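Local coordinates for protein 6-aminohexanoate-dimer hydrolase (Bacillus anthracis, PDB 4GB7) that probably hydrolyses the amide bond of 6-aminohexanoate dimers or related small amides, as a putative serine hydrolase of the beta-lactamase clan, at residues 64-69 with 286-291; 268-273 with 295-300. All coordinates share one frame; numbering follows the deposited sequence.

Interaction 1: residues 64-69 with 286-291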
loop_
_atom_site.group_PDB
_atom_site.type_symbol
_atom_site.label_atom_id
_atom_site.label_comp_id
_atom_site.label_asym_id
_atom_site.label_seq_id
_atom_site.Cartn_x
_atom_site.Cartn_y
_atom_site.Cartn_z
ATOM N N THR A 64 4.596 -15.812 -9.450
ATOM C CA THR A 64 3.624 -15.052 -10.225
ATOM C C THR A 64 4.296 -14.392 -11.429
ATOM O O THR A 64 5.516 -14.280 -11.512
ATOM C CB THR A 64 3.046 -13.863 -9.387
ATOM O OG1 THR A 64 4.125 -12.978 -9.049
ATOM C CG2 THR A 64 2.389 -14.302 -8.145
ATOM N N LEU A 65 3.463 -13.871 -12.317
ATOM C CA LEU A 65 3.896 -13.000 -13.383
ATOM C C LEU A 65 4.098 -11.577 -12.857
ATOM O O LEU A 65 3.301 -11.096 -12.042
ATOM C CB LEU A 65 2.825 -12.963 -14.462
ATOM C CG LEU A 65 2.437 -14.306 -15.138
ATOM C CD1 LEU A 65 1.362 -13.992 -16.184
ATOM C CD2 LEU A 65 3.672 -15.016 -15.700
ATOM N N ILE A 66 5.142 -10.907 -13.362
ATOM C CA ILE A 66 5.524 -9.568 -12.874
ATOM C C ILE A 66 5.920 -8.634 -14.011
ATOM O O ILE A 66 6.342 -9.071 -15.088
ATOM C CB ILE A 66 6.656 -9.608 -11.853
ATOM C CG1 ILE A 66 7.989 -10.058 -12.467
ATOM C CG2 ILE A 66 6.275 -10.490 -10.677
ATOM C CD1 ILE A 66 9.219 -9.684 -11.649
ATOM N N ASN A 67 5.762 -7.338 -13.749
ATOM C CA ASN A 67 6.341 -6.284 -14.538
ATOM C C ASN A 67 7.310 -5.531 -13.664
ATOM O O ASN A 67 6.940 -5.049 -12.577
ATOM C CB ASN A 67 5.296 -5.267 -14.975
ATOM C CG ASN A 67 4.339 -5.799 -15.976
ATOM O OD1 ASN A 67 4.530 -6.871 -16.537
ATOM N ND2 ASN A 67 3.297 -5.004 -16.265
ATOM N N ASP A 68 8.539 -5.428 -14.131
ATOM C CA ASP A 68 9.567 -4.725 -13.370
ATOM C C ASP A 68 9.311 -3.223 -13.280
ATOM O O ASP A 68 8.882 -2.583 -14.277
ATOM C CB ASP A 68 10.940 -4.949 -13.986
ATOM C CG ASP A 68 11.493 -6.319 -13.756
ATOM O OD1 ASP A 68 11.146 -7.026 -12.795
ATOM O OD2 ASP A 68 12.368 -6.662 -14.576
ATOM N N VAL A 69 9.640 -2.654 -12.120
ATOM C CA VAL A 69 9.652 -1.203 -11.882
ATOM C C VAL A 69 11.102 -0.807 -11.624
ATOM O O VAL A 69 11.638 -1.015 -10.555
ATOM C CB VAL A 69 8.768 -0.857 -10.684
ATOM C CG1 VAL A 69 8.850 0.629 -10.322
ATOM C CG2 VAL A 69 7.355 -1.368 -10.932
ATOM N N ASN A 286 15.333 -2.335 -7.915
ATOM C CA ASN A 286 14.087 -2.400 -8.649
ATOM C C ASN A 286 12.934 -2.763 -7.708
ATOM O O ASN A 286 13.109 -3.432 -6.664
ATOM C CB ASN A 286 14.152 -3.443 -9.780
ATOM C CG ASN A 286 15.120 -3.076 -10.892
ATOM O OD1 ASN A 286 15.481 -1.923 -11.081
ATOM N ND2 ASN A 286 15.574 -4.086 -11.606
ATOM N N ALA A 287 11.747 -2.360 -8.101
ATOM C CA ALA A 287 10.536 -2.915 -7.543
ATOM C C ALA A 287 9.879 -3.739 -8.667
ATOM O O ALA A 287 10.446 -3.891 -9.770
ATOM C CB ALA A 287 9.612 -1.830 -6.982
ATOM N N TYR A 288 8.752 -4.331 -8.375
ATOM C CA TYR A 288 7.961 -5.011 -9.395
ATOM C C TYR A 288 6.509 -5.123 -8.977
ATOM O O TYR A 288 6.195 -5.137 -7.761
ATOM C CB TYR A 288 8.535 -6.380 -9.738
ATOM C CG TYR A 288 8.572 -7.412 -8.637
ATOM C CD1 TYR A 288 7.420 -8.166 -8.269
ATOM C CD2 TYR A 288 9.776 -7.695 -8.002
ATOM C CE1 TYR A 288 7.522 -9.153 -7.266
ATOM C CE2 TYR A 288 9.864 -8.671 -7.034
ATOM C CZ TYR A 288 8.727 -9.409 -6.688
ATOM O OH TYR A 288 8.772 -10.415 -5.738
ATOM N N TYR A 289 5.625 -5.156 -9.977
ATOM C CA TYR A 289 4.222 -5.435 -9.766
ATOM C C TYR A 289 3.858 -6.846 -10.190
ATOM O O TYR A 289 4.196 -7.270 -11.301
ATOM C CB TYR A 289 3.325 -4.552 -10.637
ATOM C CG TYR A 289 3.008 -3.184 -10.102
ATOM C CD1 TYR A 289 1.976 -2.988 -9.164
ATOM C CD2 TYR A 289 3.721 -2.067 -10.544
ATOM C CE1 TYR A 289 1.678 -1.722 -8.682
ATOM C CE2 TYR A 289 3.405 -0.807 -10.071
ATOM C CZ TYR A 289 2.387 -0.623 -9.173
ATOM O OH TYR A 289 2.157 0.681 -8.742
ATOM N N VAL A 290 3.139 -7.547 -9.315
ATOM C CA VAL A 290 2.421 -8.742 -9.724
ATOM C C VAL A 290 1.366 -8.318 -10.741
ATOM O O VAL A 290 0.714 -7.279 -10.590
ATOM C CB VAL A 290 1.812 -9.454 -8.523
ATOM C CG1 VAL A 290 0.813 -10.517 -8.945
ATOM C CG2 VAL A 290 2.962 -9.994 -7.640
ATOM N N THR A 291 1.173 -9.167 -11.746
ATOM C CA THR A 291 0.184 -8.872 -12.799
ATOM C C THR A 291 -0.831 -10.007 -12.989
ATOM O O THR A 291 -0.615 -11.119 -12.556
ATOM C CB THR A 291 0.864 -8.599 -14.166
ATOM O OG1 THR A 291 1.323 -9.842 -14.746
ATOM C CG2 THR A 291 2.035 -7.594 -14.033
HETATM O O HOH W 1 0.754 -13.330 -11.776
#

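Interaction 2: residues 268-273 with 295-300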
loop_
_atom_site.group_PDB
_atom_site.type_symbol
_atom_site.label_atom_id
_atom_site.label_comp_id
_atom_site.label_asym_id
_atom_site.label_seq_id
_atom_site.Cartn_x
_atom_site.Cartn_y
_atom_site.Cartn_z
ATOM N N SER A 268 2.658 1.252 -19.323
ATOM C CA SER A 268 2.183 0.383 -18.261
ATOM C C SER A 268 2.204 1.121 -16.921
ATOM O O SER A 268 2.823 2.181 -16.777
ATOM C CB SER A 268 3.024 -0.900 -18.177
ATOM O OG SER A 268 4.319 -0.566 -17.720
ATOM N N LEU A 269 1.553 0.564 -15.911
ATOM C CA LEU A 269 1.621 1.208 -14.598
ATOM C C LEU A 269 3.081 1.109 -14.105
ATOM O O LEU A 269 3.592 2.065 -13.500
ATOM C CB LEU A 269 0.676 0.536 -13.592
ATOM C CG LEU A 269 0.633 1.243 -12.228
ATOM C CD1 LEU A 269 0.236 2.729 -12.294
ATOM C CD2 LEU A 269 -0.289 0.429 -11.302
ATOM N N ALA A 270 3.735 -0.030 -14.350
ATOM C CA ALA A 270 5.093 -0.248 -13.903
ATOM C C ALA A 270 6.015 0.795 -14.521
ATOM O O ALA A 270 6.852 1.354 -13.832
ATOM C CB ALA A 270 5.590 -1.663 -14.186
ATOM N N GLU A 271 5.824 1.096 -15.802
ATOM C CA GLU A 271 6.666 2.088 -16.487
ATOM C C GLU A 271 6.429 3.488 -15.951
ATOM O O GLU A 271 7.384 4.268 -15.761
ATOM C CB GLU A 271 6.412 2.037 -17.978
ATOM C CG GLU A 271 7.024 0.813 -18.620
ATOM C CD GLU A 271 6.434 0.422 -19.992
ATOM O OE1 GLU A 271 5.397 0.980 -20.524
ATOM O OE2 GLU A 271 7.043 -0.498 -20.566
ATOM N N ASN A 272 5.154 3.812 -15.691
ATOM C CA ASN A 272 4.802 5.070 -15.061
ATOM C C ASN A 272 5.447 5.215 -13.694
ATOM O O ASN A 272 6.017 6.259 -13.370
ATOM C CB ASN A 272 3.269 5.244 -14.983
ATOM C CG ASN A 272 2.685 5.838 -16.242
ATOM O OD1 ASN A 272 2.823 7.046 -16.431
ATOM N ND2 ASN A 272 2.035 5.018 -17.102
ATOM N N VAL A 273 5.347 4.191 -12.855
ATOM C CA VAL A 273 5.912 4.305 -11.538
ATOM C C VAL A 273 7.426 4.440 -11.616
ATOM O O VAL A 273 8.034 5.232 -10.868
ATOM C CB VAL A 273 5.502 3.114 -10.617
ATOM C CG1 VAL A 273 6.295 3.149 -9.306
ATOM C CG2 VAL A 273 4.006 3.125 -10.366
ATOM N N LYS A 295 -0.630 -9.263 -18.267
ATOM C CA LYS A 295 0.439 -8.342 -17.853
ATOM C C LYS A 295 -0.073 -6.964 -17.402
ATOM O O LYS A 295 0.681 -5.958 -17.356
ATOM C CB LYS A 295 1.547 -8.234 -18.912
ATOM C CG LYS A 295 2.164 -9.560 -19.336
ATOM C CD LYS A 295 2.671 -10.421 -18.152
ATOM C CE LYS A 295 3.540 -9.723 -17.057
ATOM N NZ LYS A 295 4.924 -9.377 -17.559
ATOM N N ILE A 296 -1.344 -6.938 -16.997
ATOM C CA ILE A 296 -1.898 -5.772 -16.306
ATOM C C ILE A 296 -1.599 -5.898 -14.827
ATOM O O ILE A 296 -1.948 -6.901 -14.182
ATOM C CB ILE A 296 -3.418 -5.629 -16.543
ATOM C CG1 ILE A 296 -3.723 -5.328 -18.015
ATOM C CG2 ILE A 296 -4.020 -4.561 -15.652
ATOM C CD1 ILE A 296 -3.086 -4.091 -18.586
ATOM N N GLU A 297 -1.010 -4.838 -14.263
ATOM C CA GLU A 297 -0.575 -4.875 -12.881
ATOM C C GLU A 297 -1.773 -4.828 -11.910
ATOM O O GLU A 297 -2.768 -4.186 -12.187
ATOM C CB GLU A 297 0.325 -3.680 -12.533
ATOM C CG GLU A 297 1.567 -3.518 -13.405
ATOM C CD GLU A 297 1.385 -2.715 -14.657
ATOM O OE1 GLU A 297 0.227 -2.415 -15.045
ATOM O OE2 GLU A 297 2.449 -2.474 -15.306
ATOM N N GLN A 298 -1.657 -5.537 -10.778
ATOM C CA GLN A 298 -2.519 -5.302 -9.620
ATOM C C GLN A 298 -2.110 -3.979 -9.001
ATOM O O GLN A 298 -1.282 -3.970 -8.097
ATOM C CB GLN A 298 -2.303 -6.371 -8.534
ATOM C CG GLN A 298 -2.723 -7.745 -8.931
ATOM C CD GLN A 298 -2.392 -8.751 -7.866
ATOM O OE1 GLN A 298 -1.705 -8.434 -6.888
ATOM N NE2 GLN A 298 -2.837 -9.966 -8.064
ATOM N N ALA A 299 -2.705 -2.888 -9.464
ATOM C CA ALA A 299 -2.417 -1.583 -8.933
ATOM C C ALA A 299 -2.755 -1.444 -7.444
ATOM O O ALA A 299 -2.179 -0.611 -6.736
ATOM C CB ALA A 299 -3.193 -0.514 -9.736
ATOM N N SER A 300 -3.712 -2.256 -6.989
ATOM C CA SER A 300 -4.299 -2.109 -5.662
ATOM C C SER A 300 -3.535 -2.904 -4.653
ATOM O O SER A 300 -3.667 -2.641 -3.476
ATOM C CB SER A 300 -5.774 -2.552 -5.653
ATOM O OG SER A 300 -5.889 -3.916 -6.005
#

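Interaction 1: residues 64-69 with 286-291
I66 lies against the ring of Y288 on one face of the ladder formed by strands 66-69 and 287-290. CD1 of I66 sits over the ring face, 4.2 Å from the centroid of the Y288 ring, while its other branch, CG2, reaches CD1 of Y288 at 3.5 Å. The first torsion of I66 sets CG1 between the backbone N and the carbonyl carbon (chi1 68°) and CG2 beside the backbone N, and chi2 (161°) carries CD1 over the ring. The other face carries V69, whose CG2 meets CD2 of Y289 at 3.7 Å and whose CB packs on CB of A287; W278 of helix 269-278 covers V69 and A287. The methyl CG2 of T291 comes up to the amide group of N67, 3.5 Å from its CG, the two side chains crossing at about a right angle. OD1 of that amide accepts from K295 NZ and its ND2 donates to E297 OE2.

Between the faces runs the backbone ladder. N67 and Y289 form a hydrogen-bonded pair, with N67 N to Y289 O and Y289 N to N67 O both at 2.9 Å, and V69 and A287 form another. V69 N approaches A287 O at 2.8 Å from above the carbonyl plane. T291 N donates to L65 O at 2.9 Å, and a water accepts from L65 N and lies within hydrogen-bonding distance of T291 O. Such a ladder is an ordinary antiparallel pairing; here it adds 66-69 as an outermost strand to a small four-stranded sheet, separate from the five-stranded sheet of this beta-lactamase-like fold.

Interaction 2: residues 268-273 with 295-300
The carboxylate of E297 takes hold of the first turn of helix 269-278. A270 N donates to OE2 of E297 at 2.9 Å with an N-H...O angle of 161°, meeting the oxygen from well above the carboxylate plane. L269 N adds a weak bond to OE1 of E297 at 3.4 Å, so the carboxylate lies against two successive backbone N-H groups at the helix start. A bend at chi2 of E297 (88°) turns CD out of line with the chain ahead of it. The position at the N-terminus of the helix probably favours the negative charge, as does R262, which makes a salt bridge with OE1; N67 is a further partner of OE2.

The same helix start is closed by its own residues. S268 is the N-cap: its OG accepts from E271 N at 3.0 Å, while S268 N donates to OE1 of E271 at 3.0 Å, the reciprocal bonds of a capping box. S268 O accepts from both N and ND2 of N272, which reach it from opposite faces of its plane.

Around the carboxylate the packing is close. CB of L269 touches OE1 of E297 at 3.3 Å, and CB of A270 lies 3.4 Å from OE2. The first torsion of L269 holds CG anti to the backbone N (chi1 -176°). Beyond it, CD2 of L269 presses on CB of A299 at 3.4 Å, tighter than usual for two carbons. Helix 143-155 adjoins both residues through T146. The motif is the N-terminal capping box of S268 and E271; beside it, buried E297 from the loop between strands 287-290 and 303-305 binds the N-H groups of L269 and A270.

Interactions 1 and 2 adjoin, their centres 8 Å apart, and their segments alternate along the chain. Strand 287-290 follows helix 269-278 in sequence, and the loop carrying 295-300 leads on to strand 303-305 of the same sheet. Interaction 1 is partly buried, with L65 and D68 exposed, and depends on repeated backbone pairing with apolar contacts on both faces. Interaction 2 is a smaller, buried contact in which one charged side chain meets a helix end. The side chains of N67 and E297 tie the two contacts together, K295 NZ reaches I66 O, and CB of A270 packs against D68 O.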